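Local coordinates for protein alpha-L-rhamnosidase (Streptomyces avermitilis, PDB 3W5N) that hydrolyses terminal, non-reducing alpha-L-rhamnose residues from plant flavonoid glycosides and from the arabinogalactan-protein gum arabic, at residues T629-R634 with M911-H916; P479-K484 with H593-F598; G691-G696 with V758-Y763; T599-T604 with S955-F960. All blocks are in the same frame, centred on the assembly; numbering follows the deposited sequence.

How the contacts relate
Contact 2 is the first to close along the chain, pairing strand 480-493 with the end of strand 587-594 across 108 residues that contain strands and no helix. The chain then continues through a short loop into strand 600-604, which opens contact 4; this contact closes only at 955-960, tying the start of the catalytic domain to the sheet of the C-terminal domain. Within that long span, whose regular structure is almost entirely helical, lies contact 1 (629-634 with 911-916), and within contact 1 lies contact 3 (691-696 with 758-763). None of the four cross. Contacts 1 and 3, with centres about 23 Å apart, do not touch but reach the same rhamnose in the active site.

Contact 1. Residues T629-R634 with M911-H916; sequences TDTPAR and MNSFNH. With RAM (alpha-L-rhamnopyranose), chain C.
With CG of Arg-634 set between its backbone N and carbonyl carbon (chi1 70°) and the chain extended from CG to NE, the guanidinium is carried over to residues 911-913, while the imidazole of His-916 (chi1 -99°) is turned against the backbone of Asp-630. NH2 of Arg-634 lies 3.6 Å from Met-911 CG; its NH1 and Ser-913 N, both donors, share Glu-895 OE1 as partner. The carbonyl O of Asp-630 sits over the centre of one face of the imidazole, 3.2 Å from His-916 CG. At the ring edge, ND1 of His-916 shares a 2.7 Å hydrogen bond with Ser-913 OG; Asn-915 N donates to the same hydroxyl, closing an ST turn. Thr-631 OG1 forms a second ST turn with Ala-633 N, and one water joins the two hydroxyls. The methyl CG2 of Thr-631 lies over a face of the Arg-634 guanidinium.

His-916 NE2 donates to rhamnose O2 at 3.1 Å and to O3 at 3.0 Å. Asp-630 OD2 accepts from O2 at a separation too short to be taken literally, and Arg-634 NH2 adds a weak bond to O2. The arginine is gripped by salt bridges to Glu-636 and Glu-895, the inferred proton donor and acceptor, so one side chain links substrate recognition to the catalytic pair. Both segments are loops of the (alpha/alpha)6 catalytic barrel of family GH78, one between helices 607-622 and 641-654, the other preceding helix 923-929. Asp-643 of helix 641-654 touches Asp-630 and His-916, and strand 506-508 packs on Pro-632 and Asn-915.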
loop_
_atom_site.group_PDB
_atom_site.type_symbol
_atom_site.label_atom_id
_atom_site.label_comp_id
_atom_site.label_asym_id
_atom_site.label_seq_id
_atom_site.Cartn_x
_atom_site.Cartn_y
_atom_site.Cartn_z
ATOM N N THR A 629 3.403 2.377 0.635
ATOM C CA THR A 629 4.143 2.245 -0.607
ATOM C C THR A 629 4.810 3.537 -1.031
ATOM O O THR A 629 4.395 4.632 -0.615
ATOM C CB THR A 629 3.257 1.730 -1.768
ATOM O OG1 THR A 629 2.068 2.529 -1.870
ATOM C CG2 THR A 629 2.860 0.283 -1.540
ATOM N N ASP A 630 5.833 3.386 -1.874
ATOM C CA ASP A 630 6.469 4.521 -2.529
ATOM C C ASP A 630 5.565 5.123 -3.607
ATOM O O ASP A 630 5.390 6.332 -3.665
ATOM C CB ASP A 630 7.811 4.113 -3.130
ATOM C CG ASP A 630 7.697 3.000 -4.195
ATOM O OD1 ASP A 630 6.913 2.045 -4.085
ATOM O OD2 ASP A 630 8.439 3.091 -5.166
ATOM N N THR A 631 4.982 4.270 -4.442
ATOM C CA THR A 631 4.089 4.704 -5.518
ATOM C C THR A 631 3.034 3.630 -5.736
ATOM O O THR A 631 3.318 2.459 -5.546
ATOM C CB THR A 631 4.856 4.958 -6.838
ATOM O OG1 THR A 631 3.927 4.976 -7.922
ATOM C CG2 THR A 631 5.848 3.852 -7.109
ATOM N N PRO A 632 1.802 4.023 -6.091
ATOM C CA PRO A 632 0.750 3.019 -6.265
ATOM C C PRO A 632 0.537 2.640 -7.726
ATOM O O PRO A 632 -0.317 1.799 -8.037
ATOM C CB PRO A 632 -0.484 3.745 -5.730
ATOM C CG PRO A 632 -0.237 5.173 -6.122
ATOM C CD PRO A 632 1.254 5.393 -6.064
ATOM N N ALA A 633 1.333 3.221 -8.611
ATOM C CA ALA A 633 0.996 3.212 -10.036
ATOM C C ALA A 633 1.930 2.378 -10.899
ATOM O O ALA A 633 1.475 1.558 -11.697
ATOM C CB ALA A 633 0.930 4.642 -10.565
ATOM N N ARG A 634 3.232 2.622 -10.809
ATOM C CA ARG A 634 4.151 1.884 -11.679
ATOM C C ARG A 634 4.453 0.475 -11.165
ATOM O O ARG A 634 3.861 0.024 -10.168
ATOM C CB ARG A 634 5.435 2.703 -11.902
ATOM C CG ARG A 634 6.314 2.804 -10.669
ATOM C CD ARG A 634 7.663 3.417 -11.029
ATOM N NE ARG A 634 8.478 3.709 -9.845
ATOM C CZ ARG A 634 8.939 4.921 -9.531
ATOM N NH1 ARG A 634 8.644 5.984 -10.293
ATOM N NH2 ARG A 634 9.678 5.086 -8.448
ATOM N N MET A 911 12.222 6.504 -14.080
ATOM C CA MET A 911 11.781 6.704 -12.678
ATOM C C MET A 911 11.072 8.053 -12.513
ATOM O O MET A 911 11.707 9.091 -12.276
ATOM C CB MET A 911 12.961 6.543 -11.702
ATOM C CG MET A 911 12.560 6.334 -10.234
ATOM S SD MET A 911 13.997 6.444 -9.139
ATOM C CE MET A 911 14.172 8.216 -8.976
ATOM N N ASN A 912 9.743 8.055 -12.645
ATOM C CA ASN A 912 9.008 9.304 -12.540
ATOM C C ASN A 912 7.538 9.195 -12.159
ATOM O O ASN A 912 6.650 9.264 -13.014
ATOM C CB ASN A 912 9.121 10.112 -13.836
ATOM C CG ASN A 912 8.682 11.540 -13.647
ATOM O OD1 ASN A 912 8.936 12.132 -12.598
ATOM N ND2 ASN A 912 8.013 12.104 -14.652
ATOM N N SER A 913 7.288 9.140 -10.867
ATOM C CA SER A 913 5.951 8.956 -10.330
ATOM C C SER A 913 5.294 10.293 -9.995
ATOM O O SER A 913 5.965 11.246 -9.570
ATOM C CB SER A 913 6.059 8.039 -9.085
ATOM O OG SER A 913 5.173 8.438 -8.051
ATOM N N PHE A 914 3.987 10.376 -10.201
ATOM C CA PHE A 914 3.217 11.550 -9.819
ATOM C C PHE A 914 2.414 11.333 -8.534
ATOM O O PHE A 914 1.462 12.057 -8.268
ATOM C CB PHE A 914 2.304 11.985 -10.967
ATOM C CG PHE A 914 3.063 12.389 -12.199
ATOM C CD1 PHE A 914 3.454 11.438 -13.139
ATOM C CD2 PHE A 914 3.436 13.714 -12.386
ATOM C CE1 PHE A 914 4.168 11.815 -14.273
ATOM C CE2 PHE A 914 4.169 14.092 -13.506
ATOM C CZ PHE A 914 4.525 13.146 -14.444
ATOM N N ASN A 915 2.824 10.360 -7.725
ATOM C CA ASN A 915 2.093 10.043 -6.485
ATOM C C ASN A 915 3.015 9.359 -5.449
ATOM O O ASN A 915 2.820 8.206 -5.108
ATOM C CB ASN A 915 0.842 9.198 -6.814
ATOM C CG ASN A 915 -0.214 9.231 -5.715
ATOM O OD1 ASN A 915 -0.016 9.823 -4.653
ATOM N ND2 ASN A 915 -1.361 8.604 -5.983
ATOM N N HIS A 916 4.015 10.105 -4.973
ATOM C CA HIS A 916 4.930 9.711 -3.887
ATOM C C HIS A 916 4.618 10.645 -2.718
ATOM O O HIS A 916 4.501 11.880 -2.933
ATOM C CB HIS A 916 6.379 9.984 -4.296
ATOM C CG HIS A 916 7.132 8.786 -4.805
ATOM N ND1 HIS A 916 6.834 8.168 -6.003
ATOM C CD2 HIS A 916 8.218 8.148 -4.310
ATOM C CE1 HIS A 916 7.681 7.171 -6.204
ATOM N NE2 HIS A 916 8.530 7.134 -5.189
HETATM C C1 RAM C . 12.694 4.741 -5.624
HETATM C C2 RAM C . 11.506 4.398 -4.707
HETATM C C3 RAM C . 11.551 5.190 -3.380
HETATM C C4 RAM C . 12.954 5.594 -2.892
HETATM C C5 RAM C . 13.958 4.660 -3.507
HETATM C C6 RAM C . 15.344 5.030 -2.967
HETATM O O1 RAM C . 12.903 3.722 -6.608
HETATM O O2 RAM C . 10.279 4.588 -5.460
HETATM O O3 RAM C . 10.885 6.438 -3.511
HETATM O O4 RAM C . 13.094 5.536 -1.455
HETATM O O5 RAM C . 13.924 4.850 -4.920
HETATM O O HOH W 1 2.756 7.116 -8.796
#

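Contact 2. Residues P479-K484 with H593-F598; sequences PVRIAK and HTSAPF. With RAM (alpha-L-rhamnopyranose), chain E.
Ser-595 grips the carbonyl of Pro-479 twice. Its OG, placed between backbone N and carbonyl carbon (chi1 40°), donates to Pro-479 O at 2.7 Å in the carbonyl plane, on a lone pair, while Ser-595 N reaches the same Pro-479 O at 2.9 Å from above that plane. The hydroxyl also lies over one face of the Arg-481 guanidinium, 3.5 Å from NH1. Arg-481 and His-593 form an antiparallel hydrogen-bonded pair, and Val-480 faces Thr-594 as the non-hydrogen-bonded pair. The methyl of Ala-483 presses on the imidazole, its CB 3.3 Å from His-593 NE2.

A second shell fixes these groups. His-593 ND1 donates to Thr-594 O at 2.9 Å, nearly in its own ring plane, which pins the ring's rotation. Asp-341 holds the guanidinium of Arg-481 in a salt bridge. Farther out, Lys-484 NZ donates to O3 of a rhamnose at 2.9 Å, and C1 of the sugar stands over one face of the Phe-598 ring, toward its rim. This sugar, also bonded by Arg-621, is distinct from the one in the active site.

The contact joins neighbouring strands of a mixed sheet, at the start of strand 480-493 and the end of strand 587-594, from which the chain goes on to strand 600-604. Helix 607-622 approaches through Arg-621, which touches Lys-484, His-593 and Phe-598, and helix 658-671 sets Phe-660 against Thr-594.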
loop_
_atom_site.group_PDB
_atom_site.type_symbol
_atom_site.label_atom_id
_atom_site.label_comp_id
_atom_site.label_asym_id
_atom_site.label_seq_id
_atom_site.Cartn_x
_atom_site.Cartn_y
_atom_site.Cartn_z
ATOM N N PRO A 479 -8.486 -3.269 7.087
ATOM C CA PRO A 479 -8.585 -3.857 5.755
ATOM C C PRO A 479 -8.762 -2.774 4.690
ATOM O O PRO A 479 -9.347 -1.731 4.963
ATOM C CB PRO A 479 -9.876 -4.660 5.829
ATOM C CG PRO A 479 -9.987 -5.055 7.272
ATOM C CD PRO A 479 -9.420 -3.892 8.052
ATOM N N VAL A 480 -8.255 -3.017 3.492
ATOM C CA VAL A 480 -8.533 -2.123 2.371
ATOM C C VAL A 480 -10.035 -2.134 2.056
ATOM O O VAL A 480 -10.616 -3.197 1.920
ATOM C CB VAL A 480 -7.706 -2.544 1.135
ATOM C CG1 VAL A 480 -8.061 -1.658 -0.060
ATOM C CG2 VAL A 480 -6.215 -2.381 1.453
ATOM N N ARG A 481 -10.663 -0.942 1.976
ATOM C CA ARG A 481 -12.071 -0.854 1.592
ATOM C C ARG A 481 -12.268 0.349 0.686
ATOM O O ARG A 481 -11.452 1.260 0.669
ATOM C CB ARG A 481 -12.991 -0.711 2.835
ATOM C CG ARG A 481 -12.908 -1.900 3.778
ATOM C CD ARG A 481 -13.738 -1.718 5.037
ATOM N NE ARG A 481 -13.641 -2.964 5.801
ATOM C CZ ARG A 481 -13.669 -3.060 7.122
ATOM N NH1 ARG A 481 -13.808 -1.984 7.877
ATOM N NH2 ARG A 481 -13.549 -4.262 7.678
ATOM N N ILE A 482 -13.329 0.322 -0.113
ATOM C CA ILE A 482 -13.686 1.499 -0.918
ATOM C C ILE A 482 -14.161 2.598 0.013
ATOM O O ILE A 482 -15.073 2.385 0.831
ATOM C CB ILE A 482 -14.758 1.160 -1.967
ATOM C CG1 ILE A 482 -14.216 0.078 -2.913
ATOM C CG2 ILE A 482 -15.162 2.424 -2.736
ATOM C CD1 ILE A 482 -15.282 -0.586 -3.753
ATOM N N ALA A 483 -13.527 3.767 -0.096
ATOM C CA ALA A 483 -13.811 4.877 0.805
ATOM C C ALA A 483 -14.626 5.966 0.135
ATOM O O ALA A 483 -15.256 6.761 0.823
ATOM C CB ALA A 483 -12.506 5.478 1.316
ATOM N N LYS A 484 -14.597 6.014 -1.197
ATOM C CA LYS A 484 -15.211 7.118 -1.951
ATOM C C LYS A 484 -15.276 6.718 -3.416
ATOM O O LYS A 484 -14.448 5.924 -3.886
ATOM C CB LYS A 484 -14.355 8.392 -1.792
ATOM C CG LYS A 484 -15.004 9.684 -2.268
ATOM C CD LYS A 484 -13.998 10.819 -2.427
ATOM C CE LYS A 484 -13.417 11.259 -1.091
ATOM N NZ LYS A 484 -14.507 11.884 -0.289
ATOM N N HIS A 593 -8.373 2.164 0.082
ATOM C CA HIS A 593 -7.218 2.249 0.986
ATOM C C HIS A 593 -7.549 1.624 2.343
ATOM O O HIS A 593 -8.672 1.202 2.570
ATOM C CB HIS A 593 -6.713 3.706 1.152
ATOM C CG HIS A 593 -7.780 4.689 1.521
ATOM N ND1 HIS A 593 -8.331 4.755 2.785
ATOM C CD2 HIS A 593 -8.389 5.663 0.792
ATOM C CE1 HIS A 593 -9.251 5.711 2.810
ATOM N NE2 HIS A 593 -9.294 6.281 1.618
ATOM N N THR A 594 -6.563 1.556 3.234
ATOM C CA THR A 594 -6.829 1.075 4.605
ATOM C C THR A 594 -8.048 1.764 5.247
ATOM O O THR A 594 -8.229 2.974 5.114
ATOM C CB THR A 594 -5.568 1.188 5.492
ATOM O OG1 THR A 594 -5.794 0.511 6.741
ATOM C CG2 THR A 594 -5.201 2.656 5.727
ATOM N N SER A 595 -8.888 0.982 5.936
ATOM C CA SER A 595 -10.094 1.523 6.554
ATOM C C SER A 595 -9.691 2.187 7.854
ATOM O O SER A 595 -9.746 1.576 8.918
ATOM C CB SER A 595 -11.159 0.433 6.766
ATOM O OG SER A 595 -10.557 -0.798 7.215
ATOM N N ALA A 596 -9.213 3.424 7.738
ATOM C CA ALA A 596 -8.878 4.247 8.901
ATOM C C ALA A 596 -9.399 5.663 8.687
ATOM O O ALA A 596 -9.399 6.149 7.552
ATOM C CB ALA A 596 -7.377 4.241 9.140
ATOM N N PRO A 597 -9.849 6.337 9.768
ATOM C CA PRO A 597 -10.437 7.658 9.588
ATOM C C PRO A 597 -9.401 8.741 9.256
ATOM O O PRO A 597 -8.219 8.646 9.634
ATOM C CB PRO A 597 -11.067 7.958 10.956
ATOM C CG PRO A 597 -10.311 7.120 11.921
ATOM C CD PRO A 597 -9.956 5.866 11.161
ATOM N N PHE A 598 -9.862 9.781 8.571
ATOM C CA PHE A 598 -9.050 10.975 8.408
ATOM C C PHE A 598 -9.161 11.765 9.706
ATOM O O PHE A 598 -10.246 11.857 10.296
ATOM C CB PHE A 598 -9.541 11.768 7.192
ATOM C CG PHE A 598 -9.231 11.079 5.896
ATOM C CD1 PHE A 598 -7.986 11.267 5.291
ATOM C CD2 PHE A 598 -10.140 10.178 5.328
ATOM C CE1 PHE A 598 -7.663 10.613 4.105
ATOM C CE2 PHE A 598 -9.813 9.506 4.154
ATOM C CZ PHE A 598 -8.576 9.727 3.549
HETATM C C1 RAM E . -10.993 13.153 3.423
HETATM C C2 RAM E . -12.378 12.630 3.053
HETATM C C3 RAM E . -13.274 13.789 2.637
HETATM C C4 RAM E . -12.609 14.574 1.490
HETATM C C5 RAM E . -11.199 15.035 1.885
HETATM C C6 RAM E . -10.418 15.691 0.745
HETATM O O1 RAM E . -11.102 13.945 4.611
HETATM O O2 RAM E . -12.261 11.717 1.952
HETATM O O3 RAM E . -14.529 13.223 2.241
HETATM O O4 RAM E . -13.410 15.704 1.130
HETATM O O5 RAM E . -10.425 13.915 2.349
#

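Contact 3. Residues G691-G696 with V758-Y763; sequences GVAGWG and VIATAY. With RAM (alpha-L-rhamnopyranose), chain C.
Ala-693 presses its methyl straight onto the helix backbone, CB standing 3.4 Å from Ala-760 CA, tighter than an ordinary van der Waals contact; Ala-693 CB also lies 3.8 Å from Ala-760 CB. Beside them Gly-694 is stacked on Tyr-763 in a CH-pi contact: its CA stands 3.7 Å above the ring centroid, only 5° off the normal. Residues 692-695 form a type II beta turn in which Val-692 O accepts from Trp-695 N. Gly-694, with phi 88°, takes the third position, where a CB would jam against the preceding carbonyl O.

The packing is looser elsewhere. Ile-759 contributes little, its side chain turning from the loop beyond CB; Ala-693 CB comes no closer than 4.3 Å, at Ile-759 O. The partly exposed Gly-691 and Val-692 make no contact with residues 758-763. Trp-695 takes almost no part in the helix packing; its NE1 donates in the ring plane to rhamnose O4 at 3.0 Å, so the turn resting on the helix presents a substrate-binding indole.

Asn-645 ties the two sides together, bonding both Tyr-763 OH and Gly-694 O. A leucine in place of Tyr-763 would probably leave Gly-694 without its aromatic floor and Asn-645 without the phenol, letting the turn that carries Trp-695 shift. The loop runs between helices 658-671 and 698-710, resting on helix 756-777, which is covered in turn by helix 783-800.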
loop_
_atom_site.group_PDB
_atom_site.type_symbol
_atom_site.label_atom_id
_atom_site.label_comp_id
_atom_site.label_asym_id
_atom_site.label_seq_id
_atom_site.Cartn_x
_atom_site.Cartn_y
_atom_site.Cartn_z
ATOM N N GLY A 691 20.722 -2.072 5.347
ATOM C CA GLY A 691 21.763 -1.338 6.077
ATOM C C GLY A 691 22.020 0.067 5.573
ATOM O O GLY A 691 23.138 0.595 5.704
ATOM N N VAL A 692 20.986 0.696 5.026
ATOM C CA VAL A 692 21.094 2.029 4.460
ATOM C C VAL A 692 20.584 3.114 5.409
ATOM O O VAL A 692 19.408 3.092 5.828
ATOM C CB VAL A 692 20.347 2.133 3.108
ATOM C CG1 VAL A 692 20.331 3.566 2.590
ATOM C CG2 VAL A 692 20.959 1.181 2.088
ATOM N N ALA A 693 21.466 4.079 5.706
ATOM C CA ALA A 693 21.139 5.261 6.509
ATOM C C ALA A 693 19.982 6.049 5.928
ATOM O O ALA A 693 19.994 6.377 4.746
ATOM C CB ALA A 693 22.361 6.174 6.609
ATOM N N GLY A 694 19.000 6.379 6.769
ATOM C CA GLY A 694 17.804 7.126 6.347
ATOM C C GLY A 694 16.697 6.210 5.841
ATOM O O GLY A 694 15.562 6.640 5.673
ATOM N N TRP A 695 17.047 4.961 5.566
ATOM C CA TRP A 695 16.101 3.975 5.058
ATOM C C TRP A 695 15.829 2.988 6.209
ATOM O O TRP A 695 14.799 3.099 6.858
ATOM C CB TRP A 695 16.608 3.320 3.740
ATOM C CG TRP A 695 16.092 4.081 2.519
ATOM C CD1 TRP A 695 15.166 3.636 1.617
ATOM C CD2 TRP A 695 16.424 5.421 2.122
ATOM N NE1 TRP A 695 14.915 4.603 0.675
ATOM C CE2 TRP A 695 15.668 5.713 0.967
ATOM C CE3 TRP A 695 17.316 6.394 2.612
ATOM C CZ2 TRP A 695 15.753 6.944 0.309
ATOM C CZ3 TRP A 695 17.402 7.623 1.953
ATOM C CH2 TRP A 695 16.622 7.884 0.815
ATOM N N GLY A 696 16.780 2.111 6.515
ATOM C CA GLY A 696 16.630 1.135 7.604
ATOM C C GLY A 696 16.262 1.809 8.920
ATOM O O GLY A 696 15.565 1.207 9.776
ATOM N N VAL A 758 28.321 11.990 5.677
ATOM C CA VAL A 758 27.695 12.956 6.592
ATOM C C VAL A 758 26.290 12.436 6.944
ATOM O O VAL A 758 25.934 12.323 8.124
ATOM C CB VAL A 758 27.607 14.371 5.981
ATOM C CG1 VAL A 758 26.854 15.324 6.899
ATOM C CG2 VAL A 758 29.005 14.910 5.703
ATOM N N ILE A 759 25.532 12.071 5.914
ATOM C CA ILE A 759 24.180 11.507 6.109
ATOM C C ILE A 759 24.210 10.246 6.981
ATOM O O ILE A 759 23.444 10.125 7.956
ATOM C CB ILE A 759 23.505 11.138 4.770
ATOM C CG1 ILE A 759 23.351 12.355 3.836
ATOM C CG2 ILE A 759 22.160 10.444 5.002
ATOM C CD1 ILE A 759 22.484 13.487 4.329
ATOM N N ALA A 760 25.069 9.300 6.621
ATOM C CA ALA A 760 25.114 8.014 7.313
ATOM C C ALA A 760 25.496 8.147 8.788
ATOM O O ALA A 760 24.897 7.521 9.661
ATOM C CB ALA A 760 26.063 7.069 6.602
ATOM N N THR A 761 26.509 8.961 9.075
ATOM C CA THR A 761 26.932 9.127 10.464
ATOM C C THR A 761 25.847 9.877 11.265
ATOM O O THR A 761 25.572 9.525 12.415
ATOM C CB THR A 761 28.289 9.852 10.536
ATOM O OG1 THR A 761 29.226 9.135 9.723
ATOM C CG2 THR A 761 28.801 9.893 11.960
ATOM N N ALA A 762 25.233 10.882 10.645
ATOM C CA ALA A 762 24.162 11.648 11.268
ATOM C C ALA A 762 22.979 10.751 11.656
ATOM O O ALA A 762 22.491 10.827 12.785
ATOM C CB ALA A 762 23.696 12.755 10.353
ATOM N N TYR A 763 22.538 9.897 10.728
ATOM C CA TYR A 763 21.446 8.956 11.039
ATOM C C TYR A 763 21.782 7.924 12.109
ATOM O O TYR A 763 20.907 7.513 12.885
ATOM C CB TYR A 763 20.888 8.295 9.770
ATOM C CG TYR A 763 19.580 8.922 9.388
ATOM C CD1 TYR A 763 18.410 8.569 10.065
ATOM C CD2 TYR A 763 19.502 9.899 8.394
ATOM C CE1 TYR A 763 17.207 9.156 9.756
ATOM C CE2 TYR A 763 18.285 10.492 8.061
ATOM C CZ TYR A 763 17.135 10.100 8.749
ATOM O OH TYR A 763 15.906 10.659 8.489
HETATM C C1 RAM C . 12.694 4.741 -5.624
HETATM C C2 RAM C . 11.506 4.398 -4.707
HETATM C C3 RAM C . 11.551 5.190 -3.380
HETATM C C4 RAM C . 12.954 5.594 -2.892
HETATM C C5 RAM C . 13.958 4.660 -3.507
HETATM C C6 RAM C . 15.344 5.030 -2.967
HETATM O O1 RAM C . 12.903 3.722 -6.608
HETATM O O2 RAM C . 10.279 4.588 -5.460
HETATM O O3 RAM C . 10.885 6.438 -3.511
HETATM O O4 RAM C . 13.094 5.536 -1.455
HETATM O O5 RAM C . 13.924 4.850 -4.920
#

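Contact 4. Residues T599-T604 with S955-F960; sequences TFEFET and SARATF
Backbone hydrogen bonds join strand 600-604 to strand 955-960 in nearly exact antiparallel alignment (178°). Glu-601 pairs with Thr-959 and Glu-603 with Arg-957, each through two N-H...O bonds between their backbones.

Apolar contacts occupy the face bearing Phe-600, Phe-602, Ala-958 and Phe-960. With CG anti to the backbone N (chi1 -156°), the Phe-600 ring leans across the strands, CD2 meeting Phe-960 CB at 3.7 Å and CE1 meeting Ala-958 CB at 3.9 Å. Tyr-653 and Tyr-927 of flanking helices also meet this ring. Replacing Phe-600 by alanine would probably open a gap between Ala-958 and Phe-960 and deprive both tyrosines of their aromatic partner.

Charged groups line the other face. Arg-957 NH1 bridges Glu-603 OE1, at a modelled separation too short to trust, with the carboxylate and guanidinium planes 86° apart. Glu-601 OE1 lies 4.0 Å from Arg-957 NH2, a long bridge of charges alone; a water links the same OE1 to Thr-959 OG1, which is also hydrogen-bonded to Ser-968.

Strand 600-604 is an edge strand of its sheet; its apolar face against the helices and charged outer face are consistent with its seating the C-terminal beta-domain on the catalytic barrel.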
loop_
_atom_site.group_PDB
_atom_site.type_symbol
_atom_site.label_atom_id
_atom_site.label_comp_id
_atom_site.label_asym_id
_atom_site.label_seq_id
_atom_site.Cartn_x
_atom_site.Cartn_y
_atom_site.Cartn_z
ATOM N N THR A 599 -8.044 12.320 10.149
ATOM C CA THR A 599 -7.947 12.828 11.527
ATOM C C THR A 599 -7.454 14.270 11.638
ATOM O O THR A 599 -7.173 14.757 12.749
ATOM C CB THR A 599 -7.069 11.920 12.414
ATOM O OG1 THR A 599 -5.809 11.714 11.772
ATOM C CG2 THR A 599 -7.763 10.546 12.677
ATOM N N PHE A 600 -7.361 14.971 10.509
ATOM C CA PHE A 600 -6.937 16.369 10.543
ATOM C C PHE A 600 -7.693 17.190 9.509
ATOM O O PHE A 600 -7.543 16.978 8.299
ATOM C CB PHE A 600 -5.414 16.523 10.350
ATOM C CG PHE A 600 -4.856 17.801 10.937
ATOM C CD1 PHE A 600 -4.899 19.001 10.226
ATOM C CD2 PHE A 600 -4.321 17.814 12.228
ATOM C CE1 PHE A 600 -4.414 20.184 10.787
ATOM C CE2 PHE A 600 -3.832 18.990 12.783
ATOM C CZ PHE A 600 -3.882 20.179 12.063
ATOM N N GLU A 601 -8.528 18.098 10.002
ATOM C CA GLU A 601 -9.174 19.093 9.146
ATOM C C GLU A 601 -8.370 20.385 9.216
ATOM O O GLU A 601 -8.049 20.841 10.307
ATOM C CB GLU A 601 -10.575 19.377 9.640
ATOM C CG GLU A 601 -11.595 18.292 9.367
ATOM C CD GLU A 601 -13.002 18.854 9.424
ATOM O OE1 GLU A 601 -13.156 20.045 9.795
ATOM O OE2 GLU A 601 -13.953 18.111 9.091
ATOM N N PHE A 602 -8.072 20.972 8.060
ATOM C CA PHE A 602 -7.179 22.122 7.971
ATOM C C PHE A 602 -7.700 23.062 6.901
ATOM O O PHE A 602 -7.887 22.648 5.757
ATOM C CB PHE A 602 -5.775 21.642 7.599
ATOM C CG PHE A 602 -4.750 22.744 7.442
ATOM C CD1 PHE A 602 -4.269 23.440 8.548
ATOM C CD2 PHE A 602 -4.225 23.044 6.185
ATOM C CE1 PHE A 602 -3.293 24.429 8.396
ATOM C CE2 PHE A 602 -3.257 24.031 6.026
ATOM C CZ PHE A 602 -2.787 24.721 7.138
ATOM N N GLU A 603 -7.914 24.328 7.267
ATOM C CA GLU A 603 -8.324 25.333 6.285
ATOM C C GLU A 603 -7.682 26.678 6.607
ATOM O O GLU A 603 -7.645 27.084 7.768
ATOM C CB GLU A 603 -9.848 25.444 6.230
ATOM C CG GLU A 603 -10.362 26.443 5.194
ATOM C CD GLU A 603 -11.877 26.601 5.200
ATOM O OE1 GLU A 603 -12.560 26.103 6.126
ATOM O OE2 GLU A 603 -12.397 27.237 4.258
ATOM N N THR A 604 -7.157 27.347 5.579
ATOM C CA THR A 604 -6.589 28.693 5.730
ATOM C C THR A 604 -7.306 29.645 4.776
ATOM O O THR A 604 -8.137 29.214 3.974
ATOM C CB THR A 604 -5.084 28.757 5.404
ATOM O OG1 THR A 604 -4.875 28.571 3.992
ATOM C CG2 THR A 604 -4.272 27.717 6.200
ATOM N N SER A 955 -5.622 33.825 8.561
ATOM C CA SER A 955 -6.778 33.138 9.082
ATOM C C SER A 955 -6.475 31.643 8.956
ATOM O O SER A 955 -5.917 31.229 7.951
ATOM C CB SER A 955 -7.970 33.467 8.184
ATOM O OG SER A 955 -9.182 33.359 8.886
ATOM N N ALA A 956 -6.822 30.860 9.979
ATOM C CA ALA A 956 -6.718 29.393 9.916
ATOM C C ALA A 956 -7.644 28.715 10.911
ATOM O O ALA A 956 -7.937 29.260 11.992
ATOM C CB ALA A 956 -5.280 28.932 10.131
ATOM N N ARG A 957 -8.111 27.521 10.551
ATOM C CA ARG A 957 -8.913 26.712 11.451
ATOM C C ARG A 957 -8.505 25.256 11.254
ATOM O O ARG A 957 -8.218 24.832 10.132
ATOM C CB ARG A 957 -10.411 26.895 11.189
ATOM C CG ARG A 957 -10.834 26.488 9.787
ATOM C CD ARG A 957 -12.281 26.847 9.459
ATOM N NE ARG A 957 -13.252 25.786 9.743
ATOM C CZ ARG A 957 -13.449 24.695 8.998
ATOM N NH1 ARG A 957 -12.725 24.461 7.905
ATOM N NH2 ARG A 957 -14.375 23.816 9.360
ATOM N N ALA A 958 -8.476 24.501 12.344
ATOM C CA ALA A 958 -8.068 23.096 12.270
ATOM C C ALA A 958 -8.713 22.287 13.384
ATOM O O ALA A 958 -8.971 22.812 14.474
ATOM C CB ALA A 958 -6.557 22.978 12.347
ATOM N N THR A 959 -8.988 21.014 13.099
ATOM C CA THR A 959 -9.366 20.047 14.130
ATOM C C THR A 959 -8.545 18.772 13.954
ATOM O O THR A 959 -8.537 18.178 12.859
ATOM C CB THR A 959 -10.867 19.686 14.066
ATOM O OG1 THR A 959 -11.651 20.875 14.191
ATOM C CG2 THR A 959 -11.243 18.727 15.210
ATOM N N PHE A 960 -7.852 18.374 15.022
ATOM C CA PHE A 960 -7.097 17.121 15.064
ATOM C C PHE A 960 -7.838 16.130 15.948
ATOM O O PHE A 960 -8.179 16.445 17.090
ATOM C CB PHE A 960 -5.683 17.369 15.603
ATOM C CG PHE A 960 -4.893 16.115 15.838
ATOM C CD1 PHE A 960 -4.741 15.162 14.826
ATOM C CD2 PHE A 960 -4.306 15.876 17.084
ATOM C CE1 PHE A 960 -4.003 14.000 15.042
ATOM C CE2 PHE A 960 -3.578 14.711 17.307
ATOM C CZ PHE A 960 -3.428 13.770 16.292
HETATM O O HOH W 2 -12.011 22.472 11.688
#